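Local structure of particle-associated lyase (Acinetobacter bacteriophage AP22, 4Y9V) at residues 441-455 with 474-488. The protein forms a trimeric phage tailspike that binds, and as a lyase probably cleaves, the capsular polysaccharide of Acinetobacter baumannii. Residues are numbered along the deposited sequence; the frame is centred on the assembly and turned at random. Where two conformers were deposited one is given.
Sequences QSNALNEALTKKVNV and VEDGTIGRYTVPIGY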
loop_
_atom_site.group_PDB
_atom_site.type_symbol
_atom_site.label_atom_id
_atom_site.label_comp_id
_atom_site.label_asym_id
_atom_site.label_seq_id
_atom_site.Cartn_x
_atom_site.Cartn_y
_atom_site.Cartn_z
ATOM N N GLN A 441 -1.990 3.629 -32.020
ATOM C CA GLN A 441 -2.011 2.425 -32.856
ATOM C C GLN A 441 -0.842 2.478 -33.811
ATOM O O GLN A 441 -0.605 3.493 -34.470
ATOM C CB GLN A 441 -3.351 2.293 -33.572
ATOM C CG GLN A 441 -3.422 1.085 -34.489
ATOM C CD GLN A 441 -4.820 0.872 -35.056
ATOM O OE1 GLN A 441 -5.810 1.314 -34.465
ATOM N NE2 GLN A 441 -4.886 0.171 -36.174
ATOM N N SER A 442 -0.096 1.385 -33.930
ATOM C CA SER A 442 0.996 1.316 -34.884
ATOM C C SER A 442 0.469 1.373 -36.322
ATOM O O SER A 442 -0.522 0.755 -36.652
ATOM C CB SER A 442 1.704 -0.031 -34.706
ATOM O OG SER A 442 2.751 -0.130 -35.634
ATOM N N ASN A 443 1.253 2.027 -37.183
ATOM C CA ASN A 443 0.945 1.929 -38.610
ATOM C C ASN A 443 1.051 0.508 -39.108
ATOM O O ASN A 443 0.395 0.169 -40.124
ATOM C CB ASN A 443 1.831 2.881 -39.422
ATOM C CG ASN A 443 1.283 4.288 -39.334
ATOM O OD1 ASN A 443 0.054 4.476 -39.445
ATOM N ND2 ASN A 443 2.093 5.288 -39.173
ATOM N N ALA A 444 1.795 -0.371 -38.439
ATOM C CA ALA A 444 1.913 -1.772 -38.874
ATOM C C ALA A 444 0.641 -2.549 -38.619
ATOM O O ALA A 444 0.523 -3.634 -39.162
ATOM C CB ALA A 444 3.106 -2.410 -38.159
ATOM N N LEU A 445 -0.287 -2.084 -37.775
ATOM C CA LEU A 445 -1.559 -2.722 -37.576
ATOM C C LEU A 445 -2.522 -2.052 -38.578
ATOM O O LEU A 445 -3.105 -0.999 -38.295
ATOM C CB LEU A 445 -2.062 -2.609 -36.141
ATOM C CG LEU A 445 -3.380 -3.325 -35.885
ATOM C CD1 LEU A 445 -3.302 -4.828 -36.179
ATOM C CD2 LEU A 445 -3.798 -3.123 -34.445
ATOM N N ASN A 446 -2.598 -2.592 -39.771
ATOM C CA ASN A 446 -3.311 -1.940 -40.882
ATOM C C ASN A 446 -4.733 -2.498 -40.954
ATOM O O ASN A 446 -5.169 -3.061 -41.962
ATOM C CB ASN A 446 -2.573 -2.091 -42.195
ATOM C CG ASN A 446 -3.201 -1.204 -43.283
ATOM O OD1 ASN A 446 -4.027 -0.297 -43.083
ATOM N ND2 ASN A 446 -2.814 -1.580 -44.492
ATOM N N GLU A 447 -5.473 -2.319 -39.862
ATOM C CA GLU A 447 -6.877 -2.689 -39.719
ATOM C C GLU A 447 -7.417 -1.969 -38.491
ATOM O O GLU A 447 -6.655 -1.593 -37.615
ATOM C CB GLU A 447 -7.085 -4.171 -39.649
ATOM C CG GLU A 447 -6.426 -4.791 -38.455
ATOM C CD GLU A 447 -6.464 -6.283 -38.474
ATOM O OE1 GLU A 447 -6.419 -6.889 -39.550
ATOM O OE2 GLU A 447 -6.531 -6.907 -37.406
ATOM N N ALA A 448 -8.708 -1.767 -38.448
ATOM C CA ALA A 448 -9.329 -1.117 -37.312
ATOM C C ALA A 448 -9.222 -2.041 -36.084
ATOM O O ALA A 448 -9.362 -3.262 -36.147
ATOM C CB ALA A 448 -10.780 -0.795 -37.601
ATOM N N LEU A 449 -8.943 -1.394 -34.961
ATOM C CA LEU A 449 -8.842 -2.024 -33.654
ATOM C C LEU A 449 -10.232 -2.399 -33.191
ATOM O O LEU A 449 -11.109 -1.532 -33.167
ATOM C CB LEU A 449 -8.130 -1.039 -32.702
ATOM C CG LEU A 449 -7.792 -1.643 -31.342
ATOM C CD1 LEU A 449 -6.723 -2.699 -31.482
ATOM C CD2 LEU A 449 -7.348 -0.527 -30.415
ATOM N N THR A 450 -10.455 -3.652 -32.800
ATOM C CA THR A 450 -11.751 -4.148 -32.362
ATOM C C THR A 450 -12.167 -3.589 -31.004
ATOM O O THR A 450 -13.280 -3.042 -30.813
ATOM C CB THR A 450 -11.744 -5.690 -32.342
ATOM O OG1 THR A 450 -11.458 -6.149 -33.652
ATOM C CG2 THR A 450 -13.117 -6.185 -31.939
ATOM N N LYS A 451 -11.311 -3.738 -30.007
ATOM C CA LYS A 451 -11.538 -3.330 -28.642
ATOM C C LYS A 451 -11.211 -1.824 -28.489
ATOM O O LYS A 451 -10.768 -1.175 -29.432
ATOM C CB LYS A 451 -10.693 -4.188 -27.687
ATOM C CG LYS A 451 -11.062 -5.675 -27.710
ATOM C CD LYS A 451 -12.466 -5.957 -27.253
ATOM C CE LYS A 451 -12.726 -7.485 -27.272
ATOM N NZ LYS A 451 -14.143 -7.774 -27.007
ATOM N N LYS A 452 -11.474 -1.320 -27.299
ATOM C CA LYS A 452 -11.417 0.087 -26.923
ATOM C C LYS A 452 -10.251 0.410 -25.994
ATOM O O LYS A 452 -9.729 -0.441 -25.295
ATOM C CB LYS A 452 -12.669 0.553 -26.156
ATOM C CG LYS A 452 -13.973 0.332 -26.950
ATOM C CD LYS A 452 -15.193 0.876 -26.261
ATOM C CE LYS A 452 -15.527 0.476 -24.840
ATOM N NZ LYS A 452 -16.029 -0.937 -24.711
ATOM N N VAL A 453 -9.911 1.708 -26.028
ATOM C CA VAL A 453 -8.962 2.282 -25.120
ATOM C C VAL A 453 -9.678 3.300 -24.221
ATOM O O VAL A 453 -10.481 4.104 -24.695
ATOM C CB VAL A 453 -7.825 2.976 -25.908
ATOM C CG1 VAL A 453 -6.871 3.718 -24.977
ATOM C CG2 VAL A 453 -7.103 1.967 -26.776
ATOM N N ASN A 454 -9.333 3.274 -22.929
ATOM C CA ASN A 454 -9.804 4.248 -21.976
ATOM C C ASN A 454 -8.589 4.829 -21.233
ATOM O O ASN A 454 -7.600 4.135 -21.025
ATOM C CB ASN A 454 -10.740 3.641 -20.933
ATOM C CG ASN A 454 -11.819 2.799 -21.564
ATOM O OD1 ASN A 454 -12.650 3.295 -22.341
ATOM N ND2 ASN A 454 -11.823 1.534 -21.232
ATOM N N VAL A 455 -8.706 6.097 -20.796
ATOM C CA VAL A 455 -7.657 6.719 -19.994
ATOM C C VAL A 455 -8.323 7.467 -18.863
ATOM O O VAL A 455 -9.321 8.161 -19.074
ATOM C CB VAL A 455 -6.780 7.692 -20.850
ATOM C CG1 VAL A 455 -5.765 8.409 -19.977
ATOM C CG2 VAL A 455 -6.096 6.942 -21.986
ATOM N N VAL A 474 -5.047 9.709 -27.435
ATOM C CA VAL A 474 -5.160 8.373 -28.028
ATOM C C VAL A 474 -5.433 8.588 -29.512
ATOM O O VAL A 474 -6.376 9.294 -29.846
ATOM C CB VAL A 474 -6.300 7.573 -27.375
ATOM C CG1 VAL A 474 -6.437 6.212 -28.052
ATOM C CG2 VAL A 474 -6.103 7.427 -25.878
ATOM N N GLU A 475 -4.641 7.966 -30.410
ATOM C CA GLU A 475 -4.850 8.205 -31.825
ATOM C C GLU A 475 -4.151 7.121 -32.664
ATOM O O GLU A 475 -3.142 6.533 -32.251
ATOM C CB GLU A 475 -4.348 9.608 -32.203
ATOM C CG GLU A 475 -4.754 10.082 -33.627
ATOM C CD GLU A 475 -6.219 9.923 -33.870
ATOM O OE1 GLU A 475 -6.993 10.838 -33.501
ATOM O OE2 GLU A 475 -6.632 8.856 -34.390
ATOM N N ASP A 476 -4.672 6.940 -33.872
ATOM C CA ASP A 476 -4.029 6.060 -34.846
ATOM C C ASP A 476 -2.650 6.620 -35.229
ATOM O O ASP A 476 -2.370 7.802 -35.055
ATOM C CB ASP A 476 -4.928 5.893 -36.071
ATOM C CG ASP A 476 -4.566 4.709 -36.961
ATOM O OD1 ASP A 476 -3.763 3.826 -36.528
ATOM O OD2 ASP A 476 -5.079 4.670 -38.116
ATOM N N GLY A 477 -1.828 5.757 -35.804
ATOM C CA GLY A 477 -0.508 6.129 -36.222
ATOM C C GLY A 477 -0.483 7.011 -37.483
ATOM O O GLY A 477 0.532 7.687 -37.726
ATOM N N THR A 478 -1.552 6.975 -38.245
ATOM C CA THR A 478 -1.808 7.864 -39.379
ATOM C C THR A 478 -3.100 8.562 -39.037
ATOM O O THR A 478 -4.143 7.907 -38.873
ATOM C CB THR A 478 -1.927 7.095 -40.701
ATOM O OG1 THR A 478 -0.652 6.550 -41.052
ATOM C CG2 THR A 478 -2.360 8.031 -41.809
ATOM N N ILE A 479 -3.052 9.892 -38.912
ATOM C CA ILE A 479 -4.252 10.628 -38.540
ATOM C C ILE A 479 -5.272 10.520 -39.660
ATOM O O ILE A 479 -4.956 10.810 -40.844
ATOM C CB ILE A 479 -3.931 12.122 -38.292
ATOM C CG1 ILE A 479 -2.714 12.383 -37.452
ATOM C CG2 ILE A 479 -5.204 12.817 -37.828
ATOM C CD1 ILE A 479 -2.869 11.768 -36.138
ATOM N N GLY A 480 -6.470 10.067 -39.359
ATOM C CA GLY A 480 -7.509 9.904 -40.349
ATOM C C GLY A 480 -7.540 8.579 -41.044
ATOM O O GLY A 480 -8.414 8.366 -41.897
ATOM N N ARG A 481 -6.666 7.651 -40.704
ATOM C CA ARG A 481 -6.699 6.312 -41.287
ATOM C C ARG A 481 -7.792 5.513 -40.640
ATOM O O ARG A 481 -8.849 5.292 -41.235
ATOM C CB ARG A 481 -5.312 5.659 -41.195
ATOM C CG ARG A 481 -5.300 4.231 -41.730
ATOM C CD ARG A 481 -3.950 3.559 -41.600
ATOM N NE ARG A 481 -3.652 3.298 -40.185
ATOM C CZ ARG A 481 -2.789 2.355 -39.778
ATOM N NH1 ARG A 481 -2.126 1.625 -40.656
ATOM N NH2 ARG A 481 -2.660 2.151 -38.456
ATOM N N TYR A 482 -7.604 5.103 -39.356
ATOM C CA TYR A 482 -8.645 4.481 -38.584
ATOM C C TYR A 482 -8.931 5.359 -37.380
ATOM O O TYR A 482 -8.076 6.073 -36.865
ATOM C CB TYR A 482 -8.221 3.068 -38.063
ATOM C CG TYR A 482 -7.798 2.157 -39.173
ATOM C CD1 TYR A 482 -8.693 1.745 -40.151
ATOM C CD2 TYR A 482 -6.481 1.709 -39.312
ATOM C CE1 TYR A 482 -8.326 0.919 -41.203
ATOM C CE2 TYR A 482 -6.071 0.907 -40.349
ATOM C CZ TYR A 482 -6.999 0.521 -41.296
ATOM O OH TYR A 482 -6.687 -0.277 -42.380
ATOM N N THR A 483 -10.163 5.215 -36.859
ATOM C CA THR A 483 -10.464 5.672 -35.501
ATOM C C THR A 483 -10.020 4.583 -34.539
ATOM O O THR A 483 -10.373 3.407 -34.712
ATOM C CB THR A 483 -11.968 5.943 -35.369
ATOM O OG1 THR A 483 -12.242 7.092 -36.187
ATOM C CG2 THR A 483 -12.353 6.234 -33.958
ATOM N N VAL A 484 -9.257 4.966 -33.514
ATOM C CA VAL A 484 -8.997 4.061 -32.387
ATOM C C VAL A 484 -10.223 4.148 -31.487
ATOM O O VAL A 484 -10.507 5.240 -30.994
ATOM C CB VAL A 484 -7.728 4.444 -31.626
ATOM C CG1 VAL A 484 -7.585 3.573 -30.402
ATOM C CG2 VAL A 484 -6.507 4.333 -32.550
ATOM N N PRO A 485 -10.992 3.082 -31.286
ATOM C CA PRO A 485 -12.174 3.189 -30.409
ATOM C C PRO A 485 -11.753 3.564 -29.017
ATOM O O PRO A 485 -10.808 2.991 -28.461
ATOM C CB PRO A 485 -12.766 1.775 -30.454
ATOM C CG PRO A 485 -12.240 1.149 -31.734
ATOM C CD PRO A 485 -10.828 1.698 -31.811
ATOM N N ILE A 486 -12.487 4.522 -28.409
ATOM C CA ILE A 486 -12.262 4.996 -27.061
ATOM C C ILE A 486 -13.573 4.891 -26.332
ATOM O O ILE A 486 -14.596 5.403 -26.818
ATOM C CB ILE A 486 -11.721 6.448 -27.052
ATOM C CG1 ILE A 486 -10.339 6.517 -27.721
ATOM C CG2 ILE A 486 -11.737 7.039 -25.665
ATOM C CD1 ILE A 486 -9.936 7.912 -28.093
ATOM N N GLY A 487 -13.572 4.290 -25.142
ATOM C CA GLY A 487 -14.758 4.266 -24.315
ATOM C C GLY A 487 -14.930 5.586 -23.592
ATOM O O GLY A 487 -15.834 6.374 -23.831
ATOM N N TYR A 488 -13.971 5.849 -22.696
ATOM C CA TYR A 488 -13.965 7.102 -21.973
ATOM C C TYR A 488 -12.545 7.571 -21.729
ATOM O O TYR A 488 -11.598 6.798 -21.611
ATOM C CB TYR A 488 -14.717 6.992 -20.617
ATOM C CG TYR A 488 -14.159 5.976 -19.663
ATOM C CD1 TYR A 488 -14.532 4.632 -19.725
ATOM C CD2 TYR A 488 -13.243 6.331 -18.698
ATOM C CE1 TYR A 488 -14.024 3.691 -18.888
ATOM C CE2 TYR A 488 -12.730 5.389 -17.803
ATOM C CZ TYR A 488 -13.128 4.082 -17.905
ATOM O OH TYR A 488 -12.645 3.120 -17.048
HETATM O O HOH W 1 -8.441 1.330 -35.059
#
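Arg481 reaches from 474-488 into the turn at Ser442-Leu445, where loops of two successive coils of a right-handed parallel beta-helix, the pectin lyase-like fold, lie side by side. Its NH2 donates to Ser442 O (3.1 Å) within the guanidinium plane, and its NH1 to Asn443 O (3.0 Å). Asn443 OD1 sits over the centre of one guanidinium face and accepts from Thr478 OG1 (2.7 Å). Asp476 holds the guanidinium side-on: OD1 meets NH2 and OD2 meets NE. This two-point salt bridge fixes the rotation of the group that grips the neighbouring turn.

The Tyr482 ring lies between the Arg481 side chain and the Glu447-Ala448 peptide, which crosses over the centre of its other face. In one of two Asn446 conformers, its OH donates to Asn446 OD1 (2.8 Å) from above the carbonyl plane. Gln441 runs extended, CG anti to the backbone N (chi1 178°), and this carries its amide to the loop, where NE2 donates to both Leu445 O and Glu447 O. A water joins Gln441 OE1 to Leu449 N and Thr483 O.

In the apolar packing, Val453 turns CG1 to Val474 CG2 and CG2 to Val484 CG1.

Beyond the loops, strands 453-458 and 486-496 pair in parallel. Val453 N donates to Pro485 O (2.9 Å), and Val455 N to Tyr488 O. At the corner by Gly487, Asn454 OD1 accepts from Tyr488 N (2.9 Å), while Asn454 CB rests over the Tyr488 ring face, 3.9 Å from the centroid.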